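Local atomic coordinates of L-Ala-D/L-Glu epimerase, a muconate lactonizing enzyme (Klebsiella pneumoniae subsp. pneumoniae MGH 78578, PDB entry 3FCP), a protein that belongs to the enolase superfamily, pairing an N-terminal capping domain with a TIM-barrel-like domain that holds a magnesium ion. Residues Trp141-Gly146 against Arg165-Lys170; Ala149-Glu154 against Arg184-Ala189; Pro78-Gln83 against Thr92-Gly97; Ile109-Leu114 against Gly279-Val284; Val15-Ile20 against Leu332-Asp337. All coordinates share one frame; numbering follows the deposited sequence.

Contact 1: Trp141-Gly146 against Arg165-Lys170; sequences WTLASG and RAFKLK
Leu143 and Leu169 lie side by side on one face of two parallel strands, 141-143 and 166-170. Their methyls Leu143 CD1 and Leu169 CD2 approach to 3.5 Å, closer than two methyls normally sit. Phe167 completes this apolar patch, its CB 3.9 Å from Leu143 CD1. Bulky hydrocarbon suits the face because helices 148-158 and 176-189 cover it. Between the backbones Lys168 is held twice: its N donates to Trp141 O (3.0 Å) and its O receives Leu143 N (2.9 Å).

Thr142 and Lys168 share the other face and point the same way, with Thr142 OG1 resting 3.6 Å from Lys168 CB and finding no polar partner in the model. Lys168 has CG anti to the backbone N (chi1 166°) and an extended chain beyond it, and its NZ forms salt bridges with Glu327, Glu225 and Asp199. Packing slackens towards exposed Ala144: the bond from Lys170 N to Leu143 O is weak (3.4 Å), and a water donates to both Leu143 O and Lys170 O. The chemistry thus divides the barrel wall, hydrocarbon facing the helices and charge facing the interior, where the Lys170 side chain lies about 6 Å from the magnesium ion.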
# COMPACT_ATOMS: atom_id res chain seq x y z
N TRP A 141 4.07 -12.72 -38.77
CA TRP A 141 4.42 -14.12 -39.01
C TRP A 141 5.25 -14.63 -37.84
O TRP A 141 6.07 -13.89 -37.29
CB TRP A 141 5.21 -14.25 -40.32
CG TRP A 141 5.51 -15.67 -40.70
CD1 TRP A 141 6.74 -16.26 -40.76
CD2 TRP A 141 4.56 -16.69 -41.04
NE1 TRP A 141 6.61 -17.59 -41.10
CE2 TRP A 141 5.29 -17.88 -41.28
CE3 TRP A 141 3.16 -16.72 -41.15
CZ2 TRP A 141 4.67 -19.08 -41.64
CZ3 TRP A 141 2.54 -17.91 -41.50
CH2 TRP A 141 3.30 -19.08 -41.74
N THR A 142 5.03 -15.87 -37.45
CA THR A 142 5.79 -16.43 -36.34
C THR A 142 6.95 -17.26 -36.85
O THR A 142 6.83 -18.00 -37.83
CB THR A 142 4.89 -17.31 -35.42
OG1 THR A 142 4.00 -16.47 -34.68
CG2 THR A 142 5.75 -18.11 -34.44
N LEU A 143 8.10 -17.09 -36.20
CA LEU A 143 9.31 -17.81 -36.55
C LEU A 143 9.52 -18.79 -35.40
O LEU A 143 9.86 -18.39 -34.28
CB LEU A 143 10.48 -16.83 -36.66
CG LEU A 143 10.26 -15.76 -37.73
CD1 LEU A 143 11.32 -14.67 -37.62
CD2 LEU A 143 10.30 -16.40 -39.11
N ALA A 144 9.29 -20.07 -35.66
CA ALA A 144 9.44 -21.09 -34.63
C ALA A 144 9.88 -22.45 -35.18
O ALA A 144 9.41 -23.49 -34.72
CB ALA A 144 8.13 -21.25 -33.88
N SER A 145 10.79 -22.44 -36.16
CA SER A 145 11.27 -23.68 -36.75
C SER A 145 12.27 -24.36 -35.83
O SER A 145 12.64 -25.52 -36.05
CB SER A 145 11.95 -23.40 -38.10
OG SER A 145 13.16 -22.70 -37.93
N GLY A 146 12.71 -23.65 -34.80
CA GLY A 146 13.67 -24.21 -33.87
C GLY A 146 15.09 -24.03 -34.38
O GLY A 146 16.05 -24.39 -33.70
N ARG A 165 6.58 -7.54 -41.89
CA ARG A 165 7.29 -6.44 -41.27
C ARG A 165 7.34 -6.62 -39.75
O ARG A 165 8.10 -5.94 -39.05
CB ARG A 165 6.62 -5.11 -41.62
CG ARG A 165 6.27 -4.99 -43.09
CD ARG A 165 5.80 -3.59 -43.44
NE ARG A 165 6.89 -2.62 -43.35
CZ ARG A 165 7.99 -2.64 -44.10
NH1 ARG A 165 8.16 -3.59 -45.00
NH2 ARG A 165 8.91 -1.70 -43.94
N ALA A 166 6.53 -7.55 -39.24
CA ALA A 166 6.50 -7.86 -37.82
C ALA A 166 6.66 -9.36 -37.67
O ALA A 166 6.06 -10.13 -38.42
CB ALA A 166 5.18 -7.40 -37.20
N PHE A 167 7.47 -9.78 -36.71
CA PHE A 167 7.70 -11.19 -36.47
C PHE A 167 7.57 -11.53 -34.99
O PHE A 167 7.97 -10.75 -34.13
CB PHE A 167 9.10 -11.58 -36.96
CG PHE A 167 9.32 -11.31 -38.43
CD1 PHE A 167 8.82 -12.18 -39.39
CD2 PHE A 167 10.00 -10.17 -38.84
CE1 PHE A 167 9.00 -11.92 -40.76
CE2 PHE A 167 10.18 -9.90 -40.20
CZ PHE A 167 9.68 -10.77 -41.15
N LYS A 168 7.00 -12.70 -34.71
CA LYS A 168 6.85 -13.17 -33.34
C LYS A 168 7.71 -14.42 -33.20
O LYS A 168 7.50 -15.41 -33.90
CB LYS A 168 5.38 -13.51 -33.06
CG LYS A 168 5.14 -14.31 -31.79
CD LYS A 168 3.65 -14.53 -31.53
CE LYS A 168 3.43 -15.64 -30.51
NZ LYS A 168 2.01 -15.72 -30.04
N LEU A 169 8.71 -14.36 -32.32
CA LEU A 169 9.60 -15.49 -32.13
C LEU A 169 9.21 -16.28 -30.89
O LEU A 169 8.97 -15.71 -29.82
CB LEU A 169 11.05 -15.02 -31.97
CG LEU A 169 11.51 -13.78 -32.74
CD1 LEU A 169 13.01 -13.59 -32.51
CD2 LEU A 169 11.19 -13.90 -34.21
N LYS A 170 9.12 -17.59 -31.03
CA LYS A 170 8.76 -18.42 -29.89
C LYS A 170 10.04 -18.95 -29.26
O LYS A 170 10.93 -19.46 -29.95
CB LYS A 170 7.84 -19.56 -30.32
CG LYS A 170 6.51 -19.05 -30.88
CD LYS A 170 5.32 -19.95 -30.51
CE LYS A 170 5.04 -19.92 -29.02
NZ LYS A 170 3.81 -20.71 -28.67
O HOH W 1 11.91 -18.13 -32.54

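Contact 2: Ala149-Glu154 against Arg184-Ala189; sequences AKDIAE and RAIVEA
Two neighbouring helices of the barrel's outer layer, 148-158 and 176-189, meet here through Ile152, Ile186 and Ala189. Their segments run nearly parallel, at 25°, with axes 9.9 Å apart, and no hydrogen bond joins them. Ile152 has the largest share of the contact. Its CG1 stands anti to the carbonyl carbon (chi1 -72°) and its CG2 anti to the backbone N, which sets both branches near the methyl of Ala189, CG2 at 3.8 Å from Ala189 CB. The extended second torsion (chi2 175°) then sends CD1 on to 3.7 Å from Ala189 CB. The small alanine suits this place because it accepts a beta-branched neighbour without pushing the helices apart. Beside it, Ile152 CD1 also lies 3.9 Å from Ala185 O, where another alanine keeps the helix surface low.

In an alpha/beta barrel successive helices pack side by side round a cylinder of parallel strands, and these two lie on either side of strand 166-170 in the chain order. Their inner flank is formed by Ile186, whose side chain crosses that of Ile152 obliquely, with 4.0 Å between the two CG1 atoms. Ile186 CD1 meets the methylene of Asp151, at 4.1 Å from its CB. Asp151 thus offers only carbon to the neighbouring helix, while its carboxylate turns to Ser145: OD1 is hydrogen-bonded to Ser145 OG, in the loop leading into helix 148-158.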
# COMPACT_ATOMS: atom_id res chain seq x y z
N ALA A 149 18.96 -20.16 -38.32
CA ALA A 149 19.20 -19.97 -39.75
C ALA A 149 17.90 -20.07 -40.54
O ALA A 149 17.59 -19.20 -41.37
CB ALA A 149 20.21 -21.00 -40.26
N LYS A 150 17.12 -21.12 -40.30
CA LYS A 150 15.86 -21.29 -41.00
C LYS A 150 14.91 -20.12 -40.75
O LYS A 150 14.31 -19.60 -41.69
CB LYS A 150 15.20 -22.61 -40.59
CG LYS A 150 15.95 -23.84 -41.05
CD LYS A 150 15.23 -25.13 -40.68
CE LYS A 150 16.03 -26.35 -41.11
NZ LYS A 150 15.35 -27.63 -40.75
N ASP A 151 14.80 -19.70 -39.49
CA ASP A 151 13.92 -18.58 -39.14
C ASP A 151 14.31 -17.30 -39.86
O ASP A 151 13.46 -16.60 -40.41
CB ASP A 151 13.93 -18.34 -37.63
CG ASP A 151 13.29 -19.46 -36.85
OD1 ASP A 151 12.43 -20.17 -37.41
OD2 ASP A 151 13.64 -19.64 -35.66
N ILE A 152 15.60 -16.98 -39.84
CA ILE A 152 16.09 -15.77 -40.50
C ILE A 152 15.79 -15.79 -41.99
O ILE A 152 15.39 -14.77 -42.56
CB ILE A 152 17.62 -15.60 -40.29
CG1 ILE A 152 17.89 -15.19 -38.84
CG2 ILE A 152 18.17 -14.57 -41.26
CD1 ILE A 152 19.36 -15.11 -38.48
N ALA A 153 15.99 -16.94 -42.62
CA ALA A 153 15.73 -17.09 -44.05
C ALA A 153 14.27 -16.76 -44.33
O ALA A 153 13.95 -15.89 -45.15
CB ALA A 153 16.04 -18.52 -44.50
N GLU A 154 13.38 -17.47 -43.64
CA GLU A 154 11.95 -17.29 -43.77
C GLU A 154 11.60 -15.82 -43.59
O GLU A 154 10.90 -15.22 -44.41
CB GLU A 154 11.23 -18.14 -42.72
CG GLU A 154 9.84 -18.61 -43.10
CD GLU A 154 9.30 -19.63 -42.12
OE1 GLU A 154 9.11 -19.28 -40.94
OE2 GLU A 154 9.07 -20.79 -42.53
N ARG A 184 18.83 -12.75 -30.40
CA ARG A 184 19.76 -11.68 -30.77
C ARG A 184 20.14 -11.79 -32.24
O ARG A 184 20.19 -10.79 -32.95
CB ARG A 184 21.02 -11.74 -29.90
CG ARG A 184 21.97 -10.57 -30.14
CD ARG A 184 23.23 -10.70 -29.30
NE ARG A 184 22.94 -10.72 -27.87
CZ ARG A 184 22.47 -9.67 -27.19
NH1 ARG A 184 22.24 -9.79 -25.88
NH2 ARG A 184 22.24 -8.52 -27.80
N ALA A 185 20.40 -13.02 -32.70
CA ALA A 185 20.77 -13.25 -34.10
C ALA A 185 19.67 -12.78 -35.04
O ALA A 185 19.94 -12.13 -36.06
CB ALA A 185 21.04 -14.74 -34.32
N ILE A 186 18.43 -13.11 -34.71
CA ILE A 186 17.30 -12.72 -35.54
C ILE A 186 17.11 -11.20 -35.53
O ILE A 186 16.81 -10.60 -36.56
CB ILE A 186 16.00 -13.40 -35.06
CG1 ILE A 186 16.14 -14.92 -35.22
CG2 ILE A 186 14.81 -12.90 -35.88
CD1 ILE A 186 14.98 -15.72 -34.65
N VAL A 187 17.30 -10.59 -34.37
CA VAL A 187 17.16 -9.15 -34.25
C VAL A 187 18.18 -8.43 -35.14
O VAL A 187 17.85 -7.47 -35.83
CB VAL A 187 17.35 -8.69 -32.78
CG1 VAL A 187 17.42 -7.17 -32.70
CG2 VAL A 187 16.19 -9.19 -31.93
N GLU A 188 19.42 -8.92 -35.12
CA GLU A 188 20.48 -8.33 -35.94
C GLU A 188 20.17 -8.47 -37.43
O GLU A 188 20.29 -7.52 -38.20
CB GLU A 188 21.83 -9.00 -35.66
CG GLU A 188 22.19 -9.13 -34.20
CD GLU A 188 23.55 -9.75 -33.99
OE1 GLU A 188 23.89 -10.71 -34.71
OE2 GLU A 188 24.29 -9.27 -33.10
N ALA A 189 19.77 -9.68 -37.82
CA ALA A 189 19.46 -9.98 -39.21
C ALA A 189 18.23 -9.26 -39.77
O ALA A 189 18.31 -8.62 -40.82
CB ALA A 189 19.29 -11.49 -39.38

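Contact 3: Pro78-Gln83 against Thr92-Gly97; sequences PLLKGQ and TARMNG
The guanidinium of Arg94 is sandwiched between Gln83 and Leu79, an amide over one face and a leucine methyl over the opposite one. Arg94 and Gln83 reach toward each other tip to tip, their planar groups only 5° from parallel, and Gln83 NE2 sits 3.5 Å above the centre of the guanidinium. Leu79 slides past Arg94 in the opposite direction, bringing CD2 to 3.4 Å from Arg94 NE. The long arginine suits this role because its chain, with CG anti to the backbone N (chi1 -178°), is extended from CG to NE and spans the gap between the helices.

The edge of the same group is polar. Arg94 NE donates almost straight to Leu79 O (2.8 Å, 167°), with the oxygen close to the guanidinium plane, and NH2 adds a weak bond to that oxygen. NH2 also donates to a water at 3.0 Å, which passes a hydrogen bond to Pro78 O. These carbonyls close helix 65-80, whose end would probably attract the positive charge. A type II turn from Leu80 to Gln83 follows, where Gly82 takes the positive phi natural to glycine.

Deeper in, Leu80 CD2 meets Met95 CG at 3.9 Å, the two chains crossing at about a right angle. Both residues pack on Ile109, and Leu80 also on Ile10, so helix 65-80 reaches strand 7-17 and both helices pack on helix 103-121.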
# COMPACT_ATOMS: atom_id res chain seq x y z
N PRO A 78 -28.63 -28.95 -25.63
CA PRO A 78 -29.96 -29.01 -25.02
C PRO A 78 -30.35 -27.71 -24.29
O PRO A 78 -31.53 -27.43 -24.10
CB PRO A 78 -29.86 -30.22 -24.08
CG PRO A 78 -28.39 -30.28 -23.74
CD PRO A 78 -27.75 -29.99 -25.08
N LEU A 79 -29.36 -26.91 -23.91
CA LEU A 79 -29.63 -25.67 -23.21
C LEU A 79 -30.16 -24.58 -24.16
O LEU A 79 -31.04 -23.79 -23.79
CB LEU A 79 -28.34 -25.18 -22.52
CG LEU A 79 -28.29 -23.89 -21.69
CD1 LEU A 79 -28.34 -22.70 -22.61
CD2 LEU A 79 -29.42 -23.85 -20.67
N LEU A 80 -29.65 -24.56 -25.38
CA LEU A 80 -30.02 -23.54 -26.36
C LEU A 80 -31.14 -23.87 -27.35
O LEU A 80 -31.79 -22.97 -27.88
CB LEU A 80 -28.77 -23.11 -27.14
CG LEU A 80 -27.66 -22.51 -26.27
CD1 LEU A 80 -26.42 -22.23 -27.11
CD2 LEU A 80 -28.17 -21.23 -25.61
N LYS A 81 -31.39 -25.15 -27.61
CA LYS A 81 -32.45 -25.50 -28.55
C LYS A 81 -33.82 -25.02 -28.05
O LYS A 81 -34.23 -25.32 -26.93
CB LYS A 81 -32.45 -27.00 -28.82
CG LYS A 81 -31.27 -27.43 -29.71
CD LYS A 81 -31.06 -28.93 -29.74
CE LYS A 81 -32.23 -29.67 -30.36
NZ LYS A 81 -31.96 -31.14 -30.33
N GLY A 82 -34.52 -24.27 -28.89
CA GLY A 82 -35.82 -23.75 -28.52
C GLY A 82 -35.77 -22.29 -28.09
O GLY A 82 -36.80 -21.63 -28.01
N GLN A 83 -34.57 -21.79 -27.83
CA GLN A 83 -34.39 -20.40 -27.41
C GLN A 83 -34.31 -19.43 -28.59
O GLN A 83 -33.86 -19.80 -29.67
CB GLN A 83 -33.12 -20.25 -26.57
CG GLN A 83 -33.11 -21.06 -25.27
CD GLN A 83 -34.11 -20.54 -24.26
OE1 GLN A 83 -34.11 -19.35 -23.93
NE2 GLN A 83 -34.97 -21.42 -23.77
N THR A 92 -26.37 -15.37 -24.02
CA THR A 92 -25.12 -15.33 -23.28
C THR A 92 -25.37 -15.48 -21.78
O THR A 92 -24.66 -16.22 -21.08
CB THR A 92 -24.37 -14.02 -23.57
OG1 THR A 92 -24.06 -13.95 -24.98
CG2 THR A 92 -23.07 -13.94 -22.76
N ALA A 93 -26.38 -14.79 -21.27
CA ALA A 93 -26.72 -14.86 -19.85
C ALA A 93 -27.15 -16.29 -19.49
O ALA A 93 -26.84 -16.78 -18.40
CB ALA A 93 -27.84 -13.87 -19.52
N ARG A 94 -27.86 -16.94 -20.41
CA ARG A 94 -28.32 -18.30 -20.19
C ARG A 94 -27.14 -19.25 -20.18
O ARG A 94 -27.03 -20.14 -19.33
CB ARG A 94 -29.32 -18.69 -21.28
CG ARG A 94 -29.92 -20.09 -21.13
CD ARG A 94 -30.97 -20.34 -22.21
NE ARG A 94 -31.58 -21.67 -22.11
CZ ARG A 94 -32.55 -21.99 -21.25
NH1 ARG A 94 -33.04 -21.08 -20.42
NH2 ARG A 94 -33.05 -23.22 -21.23
N MET A 95 -26.24 -19.07 -21.15
CA MET A 95 -25.05 -19.90 -21.29
C MET A 95 -24.12 -19.78 -20.07
O MET A 95 -23.66 -20.78 -19.52
CB MET A 95 -24.28 -19.50 -22.56
CG MET A 95 -25.06 -19.69 -23.87
SD MET A 95 -24.19 -19.02 -25.33
CE MET A 95 -22.95 -20.17 -25.39
N ASN A 96 -23.85 -18.55 -19.65
CA ASN A 96 -22.95 -18.35 -18.52
C ASN A 96 -23.60 -18.74 -17.20
O ASN A 96 -22.91 -19.19 -16.28
CB ASN A 96 -22.46 -16.90 -18.47
CG ASN A 96 -21.56 -16.57 -19.64
OD1 ASN A 96 -20.84 -17.44 -20.14
ND2 ASN A 96 -21.57 -15.32 -20.09
N GLY A 97 -24.91 -18.59 -17.12
CA GLY A 97 -25.61 -18.95 -15.90
C GLY A 97 -25.63 -20.45 -15.68
O GLY A 97 -25.62 -20.91 -14.54
O HOH W 2 -33.35 -25.82 -22.70

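Contact 4: Ile109-Leu114 against Gly279-Val284; sequences IETALL and GGPNSV
A buried carboxylate, that of Glu110, makes this a polar junction between the two domains, meeting Asn282 and Ser283 near the start of helix 283-294. Ser283 OG donates to the syn lone pair of Glu110 OE2 at 2.8 Å. The other oxygen, OE1, is approached by two backbone donors, Ser283 N (3.0 Å, 166°) and Asn282 N, the latter modelled very short; the position of OE1 is less certain, and both bonds share that doubt. A water donates to Glu110 OE2 and to Asn282 OD1 (3.1 Å), linking the two side chains. Glutamate has the length for this reach: CG lies anti to the backbone N (chi1 -172°) and the next torsion continues the extension.

Helix 103-121 belongs to the N-terminal capping domain, whereas helix 283-294 is one of the barrel helices. The carboxylate thus faces N-H groups near a helix start, and the positive end of the helix would probably attract its charge. Gly279 and Gly280 lead in with positive phi, a backbone shape at which a CB would jam against the preceding carbonyl.

Pro281 supplies the apolar side, its rigid ring packing against helix 103-121. Its CD lies 3.4 Å from Thr111 OG1, which is hydrogen-bonded to Ser107 O, and its CB lies 3.8 Å from Leu114 CD1. Pro281 and Thr111 both also touch Ala312 of helix 307-317.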
# COMPACT_ATOMS: atom_id res chain seq x y z
N ILE A 109 -20.08 -21.37 -30.39
CA ILE A 109 -21.52 -21.12 -30.43
C ILE A 109 -21.84 -19.64 -30.66
O ILE A 109 -22.72 -19.30 -31.47
CB ILE A 109 -22.20 -21.55 -29.10
CG1 ILE A 109 -22.07 -23.07 -28.92
CG2 ILE A 109 -23.67 -21.12 -29.10
CD1 ILE A 109 -22.73 -23.89 -30.03
N GLU A 110 -21.15 -18.75 -29.96
CA GLU A 110 -21.39 -17.32 -30.11
C GLU A 110 -21.07 -16.90 -31.54
O GLU A 110 -21.77 -16.08 -32.13
CB GLU A 110 -20.53 -16.51 -29.13
CG GLU A 110 -20.87 -15.03 -29.10
CD GLU A 110 -20.05 -14.24 -28.10
OE1 GLU A 110 -19.00 -13.69 -28.48
OE2 GLU A 110 -20.46 -14.18 -26.92
N THR A 111 -20.01 -17.49 -32.10
CA THR A 111 -19.61 -17.18 -33.46
C THR A 111 -20.72 -17.57 -34.43
O THR A 111 -21.11 -16.79 -35.31
CB THR A 111 -18.33 -17.93 -33.86
OG1 THR A 111 -17.25 -17.51 -33.01
CG2 THR A 111 -17.96 -17.65 -35.32
N ALA A 112 -21.25 -18.78 -34.26
CA ALA A 112 -22.30 -19.28 -35.13
C ALA A 112 -23.56 -18.43 -35.01
O ALA A 112 -24.22 -18.13 -36.01
CB ALA A 112 -22.61 -20.75 -34.79
N LEU A 113 -23.90 -18.04 -33.78
CA LEU A 113 -25.07 -17.21 -33.54
C LEU A 113 -24.92 -15.88 -34.27
O LEU A 113 -25.87 -15.39 -34.88
CB LEU A 113 -25.25 -16.95 -32.03
CG LEU A 113 -25.76 -18.14 -31.21
CD1 LEU A 113 -25.63 -17.85 -29.72
CD2 LEU A 113 -27.21 -18.42 -31.59
N LEU A 114 -23.72 -15.30 -34.19
CA LEU A 114 -23.45 -14.04 -34.86
C LEU A 114 -23.46 -14.21 -36.38
O LEU A 114 -23.93 -13.33 -37.11
CB LEU A 114 -22.11 -13.45 -34.40
CG LEU A 114 -22.10 -12.83 -33.00
CD1 LEU A 114 -20.67 -12.55 -32.57
CD2 LEU A 114 -22.92 -11.54 -33.00
N GLY A 279 -14.86 -16.34 -24.82
CA GLY A 279 -16.17 -16.89 -25.09
C GLY A 279 -16.81 -16.39 -26.38
O GLY A 279 -18.03 -16.47 -26.54
N GLY A 280 -16.00 -15.85 -27.30
CA GLY A 280 -16.55 -15.41 -28.57
C GLY A 280 -16.24 -14.00 -29.02
O GLY A 280 -15.69 -13.19 -28.27
N PRO A 281 -16.59 -13.67 -30.27
CA PRO A 281 -16.36 -12.35 -30.88
C PRO A 281 -17.02 -11.19 -30.12
O PRO A 281 -16.51 -10.08 -30.14
CB PRO A 281 -16.93 -12.50 -32.29
CG PRO A 281 -16.78 -13.99 -32.57
CD PRO A 281 -17.19 -14.60 -31.25
N ASN A 282 -18.16 -11.43 -29.48
CA ASN A 282 -18.80 -10.34 -28.73
C ASN A 282 -18.26 -10.29 -27.30
O ASN A 282 -17.95 -9.21 -26.78
CB ASN A 282 -20.32 -10.51 -28.69
CG ASN A 282 -21.02 -9.32 -28.03
OD1 ASN A 282 -21.84 -9.50 -27.13
ND2 ASN A 282 -20.70 -8.12 -28.48
N SER A 283 -18.15 -11.45 -26.67
CA SER A 283 -17.66 -11.53 -25.29
C SER A 283 -16.26 -10.93 -25.13
O SER A 283 -15.97 -10.30 -24.12
CB SER A 283 -17.64 -12.99 -24.82
OG SER A 283 -18.96 -13.49 -24.69
N VAL A 284 -15.40 -11.12 -26.13
CA VAL A 284 -14.05 -10.59 -26.03
C VAL A 284 -14.02 -9.06 -26.00
O VAL A 284 -13.07 -8.46 -25.49
CB VAL A 284 -13.16 -11.10 -27.20
CG1 VAL A 284 -13.55 -10.42 -28.50
CG2 VAL A 284 -11.68 -10.86 -26.87
O HOH W 3 -21.94 -12.34 -25.81

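Contact 5: Val15-Ile20 against Leu332-Asp337; sequences VDVPTI and LLLKDD
Ile20 CG1 takes the crowded position between backbone N and carbonyl carbon (chi1 59°), so that CG1 and CG2 straddle Leu333 O, with CG1 at 3.4 Å from it. Lys335 CG, anti to its carbonyl carbon (chi1 -62°), lies 3.3 Å from Thr19 O; an aliphatic stem suits this exposed edge, packing on the backbone while the ammonium group extends beyond it. Two backbone bonds join the chains on either side of Thr19 and Leu334: Ile20 N to Leu333 O (2.8 Å) and Lys335 N to Pro18 O (2.9 Å, 168°). Pro18, which has no N-H to offer, still uses its carbonyl. Inward, Val17 CG2 packs 3.7 Å from Leu334 CD2. Asp336 N and O are buried without a partner in the model, while Asp336 OD1 bonds to Tyr370. The residues just after strand 7-17 are thus tied to a barrel-domain loop, just before the unmodelled residues 21-31. A mobile capping-domain loop in this region is typical of the enolase superfamily, where it usually covers the active site.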
# COMPACT_ATOMS: atom_id res chain seq x y z
N VAL A 15 -12.79 -31.94 -36.61
CA VAL A 15 -12.18 -32.05 -37.92
C VAL A 15 -10.66 -32.01 -37.82
O VAL A 15 -10.10 -31.12 -37.19
CB VAL A 15 -12.64 -30.90 -38.82
CG1 VAL A 15 -12.08 -31.07 -40.21
CG2 VAL A 15 -14.16 -30.86 -38.86
N ASP A 16 -10.01 -32.99 -38.43
CA ASP A 16 -8.55 -33.05 -38.42
C ASP A 16 -8.07 -32.68 -39.82
O ASP A 16 -8.23 -33.45 -40.77
CB ASP A 16 -8.06 -34.46 -38.05
CG ASP A 16 -8.47 -34.86 -36.65
OD1 ASP A 16 -8.32 -34.02 -35.73
OD2 ASP A 16 -8.93 -36.00 -36.45
N VAL A 17 -7.50 -31.49 -39.92
CA VAL A 17 -7.00 -30.97 -41.18
C VAL A 17 -5.48 -31.00 -41.19
O VAL A 17 -4.85 -30.72 -40.17
CB VAL A 17 -7.48 -29.53 -41.43
CG1 VAL A 17 -8.99 -29.51 -41.59
CG2 VAL A 17 -7.08 -28.63 -40.27
N PRO A 18 -4.89 -31.34 -42.34
CA PRO A 18 -3.43 -31.41 -42.48
C PRO A 18 -2.75 -30.05 -42.46
O PRO A 18 -3.27 -29.07 -42.99
CB PRO A 18 -3.26 -32.13 -43.81
CG PRO A 18 -4.41 -31.60 -44.60
CD PRO A 18 -5.55 -31.69 -43.61
N THR A 19 -1.58 -30.00 -41.84
CA THR A 19 -0.79 -28.78 -41.75
C THR A 19 0.34 -28.83 -42.78
O THR A 19 0.66 -29.90 -43.30
CB THR A 19 -0.16 -28.64 -40.36
OG1 THR A 19 0.75 -29.73 -40.15
CG2 THR A 19 -1.23 -28.67 -39.28
N ILE A 20 0.94 -27.68 -43.06
CA ILE A 20 2.03 -27.61 -44.02
C ILE A 20 3.30 -28.23 -43.43
O ILE A 20 3.51 -28.21 -42.22
CB ILE A 20 2.34 -26.14 -44.40
CG1 ILE A 20 2.72 -25.34 -43.15
CG2 ILE A 20 1.14 -25.52 -45.10
CD1 ILE A 20 3.12 -23.90 -43.42
N LEU A 332 -2.94 -20.04 -42.85
CA LEU A 332 -1.74 -20.20 -43.66
C LEU A 332 -0.87 -21.39 -43.27
O LEU A 332 0.06 -21.75 -43.99
CB LEU A 332 -0.91 -18.91 -43.63
CG LEU A 332 -1.62 -17.69 -44.20
CD1 LEU A 332 -0.72 -16.47 -44.11
CD2 LEU A 332 -2.02 -17.96 -45.64
N LEU A 333 -1.17 -22.00 -42.13
CA LEU A 333 -0.41 -23.16 -41.67
C LEU A 333 -1.04 -24.47 -42.14
O LEU A 333 -0.46 -25.54 -41.96
CB LEU A 333 -0.33 -23.19 -40.14
CG LEU A 333 0.33 -22.04 -39.39
CD1 LEU A 333 0.20 -22.28 -37.89
CD2 LEU A 333 1.79 -21.91 -39.80
N LEU A 334 -2.22 -24.38 -42.73
CA LEU A 334 -2.93 -25.58 -43.18
C LEU A 334 -2.82 -25.83 -44.68
O LEU A 334 -2.75 -24.89 -45.47
CB LEU A 334 -4.41 -25.46 -42.81
CG LEU A 334 -4.76 -25.02 -41.39
CD1 LEU A 334 -6.24 -24.71 -41.32
CD2 LEU A 334 -4.39 -26.10 -40.38
N LYS A 335 -2.80 -27.11 -45.06
CA LYS A 335 -2.73 -27.47 -46.47
C LYS A 335 -4.14 -27.48 -47.05
O LYS A 335 -4.32 -27.43 -48.26
CB LYS A 335 -2.08 -28.85 -46.64
CG LYS A 335 -0.65 -28.90 -46.13
CD LYS A 335 0.22 -29.79 -47.01
CE LYS A 335 -0.25 -31.24 -47.00
NZ LYS A 335 0.57 -32.09 -47.91
N ASP A 336 -5.14 -27.53 -46.17
CA ASP A 336 -6.54 -27.53 -46.59
C ASP A 336 -7.41 -27.09 -45.40
O ASP A 336 -6.98 -27.18 -44.25
CB ASP A 336 -6.97 -28.92 -47.06
CG ASP A 336 -8.08 -28.88 -48.11
OD1 ASP A 336 -8.55 -29.96 -48.52
OD2 ASP A 336 -8.47 -27.77 -48.53
N ASP A 337 -8.62 -26.63 -45.68
CA ASP A 337 -9.54 -26.18 -44.64
C ASP A 337 -10.93 -26.71 -44.98
O ASP A 337 -11.10 -27.39 -45.99
CB ASP A 337 -9.57 -24.64 -44.60
CG ASP A 337 -9.94 -24.09 -43.22
OD1 ASP A 337 -10.74 -24.73 -42.49
OD2 ASP A 337 -9.44 -23.01 -42.87

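Overall arrangement
Contact 3, between helices of the N-terminal domain, closes first along the chain. Its centre lies about 13 Å from that of contact 4, and the two share the helix layer formed by 65-80, 88-98 and 103-121. Contacts 4 and 5, with centres about 23 Å apart, both join the capping domain to the barrel domain, so the domains are fastened at two separate places. Contacts 1 and 2 lie within the barrel side, centres about 9 Å apart, and their segments alternate along the chain; a probable hydrogen bond between Trp141 NE1 and Glu154 OE1 links strand 136-143 to helix 148-158. Trp141 also packs on Leu333, joining contact 1 to contact 5. The loop spanned by contact 5 embraces all the others, bringing an early strand against a late loop.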